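Local atomic coordinates of acyl-homoserine-lactone synthase (Mesorhizobium sp. ORS 3359, PDB entry 6WNS), a protein that catalyses the coenzyme A-dependent synthesis of an acyl-homoserine lactone, the diffusible autoinducer that bacteria use for quorum sensing. Residues I25-D28 / I29-Q33. Sequence-based numbering, arbitrary orientation.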
loop_
_atom_site.group_PDB
_atom_site.type_symbol
_atom_site.label_atom_id
_atom_site.label_comp_id
_atom_site.label_asym_id
_atom_site.label_seq_id
_atom_site.Cartn_x
_atom_site.Cartn_y
_atom_site.Cartn_z
ATOM N N ILE A 25 0.559 -13.575 7.555
ATOM C CA ILE A 25 1.731 -12.992 6.877
ATOM C C ILE A 25 2.140 -11.683 7.554
ATOM O O ILE A 25 3.358 -11.435 7.773
ATOM C CB ILE A 25 1.447 -12.862 5.377
ATOM C CG1 ILE A 25 1.480 -14.242 4.721
ATOM C CG2 ILE A 25 2.435 -11.926 4.753
ATOM C CD1 ILE A 25 1.042 -14.238 3.254
ATOM N N ARG A 26 1.184 -10.843 7.886
ATOM C CA ARG A 26 1.490 -9.576 8.621
ATOM C C ARG A 26 2.152 -9.852 9.964
ATOM O O ARG A 26 3.072 -9.084 10.409
ATOM C CB ARG A 26 0.176 -8.794 8.726
ATOM C CG ARG A 26 -0.076 -8.146 7.373
ATOM C CD ARG A 26 -1.282 -7.310 7.302
ATOM N NE ARG A 26 -1.304 -6.311 8.376
ATOM C CZ ARG A 26 -2.340 -5.503 8.548
ATOM N NH1 ARG A 26 -3.233 -5.382 7.594
ATOM N NH2 ARG A 26 -2.459 -4.815 9.655
ATOM N N TYR A 27 1.782 -10.941 10.615
ATOM C CA TYR A 27 2.491 -11.375 11.839
ATOM C C TYR A 27 3.945 -11.694 11.481
ATOM O O TYR A 27 4.841 -11.142 12.129
ATOM C CB TYR A 27 1.802 -12.562 12.495
ATOM C CG TYR A 27 2.701 -13.288 13.423
ATOM C CD1 TYR A 27 2.836 -12.820 14.711
ATOM C CD2 TYR A 27 3.465 -14.381 13.025
ATOM C CE1 TYR A 27 3.652 -13.446 15.618
ATOM C CE2 TYR A 27 4.294 -15.033 13.929
ATOM C CZ TYR A 27 4.401 -14.540 15.222
ATOM O OH TYR A 27 5.176 -15.104 16.192
ATOM N N ASP A 28 4.170 -12.452 10.416
ATOM C CA ASP A 28 5.559 -12.842 10.014
ATOM C C ASP A 28 6.390 -11.590 9.714
ATOM O O ASP A 28 7.574 -11.525 10.119
ATOM C CB ASP A 28 5.549 -13.790 8.833
ATOM C CG ASP A 28 4.859 -15.118 9.096
ATOM O OD1 ASP A 28 4.883 -15.595 10.222
ATOM O OD2 ASP A 28 4.254 -15.641 8.159
ATOM N N ILE A 29 5.814 -10.599 9.067
ATOM C CA ILE A 29 6.536 -9.424 8.536
ATOM C C ILE A 29 6.703 -8.388 9.627
ATOM O O ILE A 29 7.820 -7.854 9.776
ATOM C CB ILE A 29 5.772 -8.815 7.363
ATOM C CG1 ILE A 29 5.863 -9.681 6.117
ATOM C CG2 ILE A 29 6.215 -7.374 7.086
ATOM C CD1 ILE A 29 4.917 -9.193 5.044
ATOM N N TYR A 30 5.614 -8.035 10.306
ATOM C CA TYR A 30 5.577 -6.818 11.146
ATOM C C TYR A 30 5.886 -7.171 12.585
ATOM O O TYR A 30 6.486 -6.287 13.267
ATOM C CB TYR A 30 4.236 -6.069 11.029
ATOM C CG TYR A 30 4.026 -5.521 9.655
ATOM C CD1 TYR A 30 3.289 -6.217 8.715
ATOM C CD2 TYR A 30 4.648 -4.342 9.253
ATOM C CE1 TYR A 30 3.124 -5.724 7.432
ATOM C CE2 TYR A 30 4.521 -3.852 7.955
ATOM C CZ TYR A 30 3.776 -4.565 7.040
ATOM O OH TYR A 30 3.633 -4.083 5.779
ATOM N N VAL A 31 5.334 -8.282 13.109
ATOM C CA VAL A 31 5.517 -8.585 14.556
ATOM C C VAL A 31 6.869 -9.295 14.708
ATOM O O VAL A 31 7.617 -8.852 15.639
ATOM C CB VAL A 31 4.338 -9.361 15.168
ATOM C CG1 VAL A 31 4.634 -9.918 16.549
ATOM C CG2 VAL A 31 3.110 -8.418 15.211
ATOM N N LYS A 32 7.158 -10.300 13.847
ATOM C CA LYS A 32 8.277 -11.258 14.045
ATOM C C LYS A 32 9.569 -10.487 13.752
ATOM O O LYS A 32 10.593 -10.761 14.393
ATOM C CB LYS A 32 8.023 -12.540 13.232
ATOM C CG LYS A 32 8.564 -13.835 13.802
ATOM C CD LYS A 32 8.375 -15.051 12.897
ATOM C CE LYS A 32 9.481 -15.210 11.868
ATOM N NZ LYS A 32 8.924 -15.424 10.506
ATOM N N GLN A 33 9.550 -9.438 12.955
ATOM C CA GLN A 33 10.805 -8.638 12.830
ATOM C C GLN A 33 10.714 -7.263 13.527
ATOM O O GLN A 33 11.631 -6.422 13.316
ATOM C CB GLN A 33 11.214 -8.629 11.369
ATOM C CG GLN A 33 10.497 -7.608 10.553
ATOM C CD GLN A 33 10.521 -8.078 9.121
ATOM O OE1 GLN A 33 10.404 -7.290 8.187
ATOM N NE2 GLN A 33 10.688 -9.381 8.942
#
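The C-terminal turns of helix 16-31, where the regular i to i+4 pattern widens into a pi-type turn, bring residues 25-28 and 29-33 together on one backbone. I29 N to I25 O and Y30 N to R26 O (2.8 Å) keep alpha-helical spacing. At Y27 the carbonyl forks: its O accepts K32 N at 3.0 Å, an i+5 bond with a C=O...N angle of 170°, and, more weakly, V31 N, whose N-H...O angle is 134°.

The side chains pair at i to i+4. With CG of Y27 anti to its backbone N (chi1 161°), the ring projects outward and leans toward the next turn, bringing CE1 to 3.8 Å from V31 CG1; the methyl approaches obliquely. Replacing Y27 by an alanine would probably strip V31 CG1 of this aromatic neighbour and open a gap beside the last turn. On another side, I25 CG2 meets I29 CD1 at 3.7 Å. R26 touches the Y30 ring through its aliphatic CG, 4.0 Å from Y30 CE1, and R26 O lies at the edge of that ring, near its plane, 3.3 Å from Y30 CD1. The R26 guanidinium forms salt bridges to E46 and D51, while the Y30 ring takes part in a cation-pi contact with R105.

D28 and K32 run alongside each other, yet D28 OD1 to K32 NZ is 4.1 Å, beyond a salt bridge, and any attraction is probably modest. Backbone bonds and apolar contacts thus chiefly join 25-28 to 29-33, whereas the charged links of R26 and Y30 lead elsewhere in the chain; the shared Y27 carbonyl marks the passage from alpha to pi spacing.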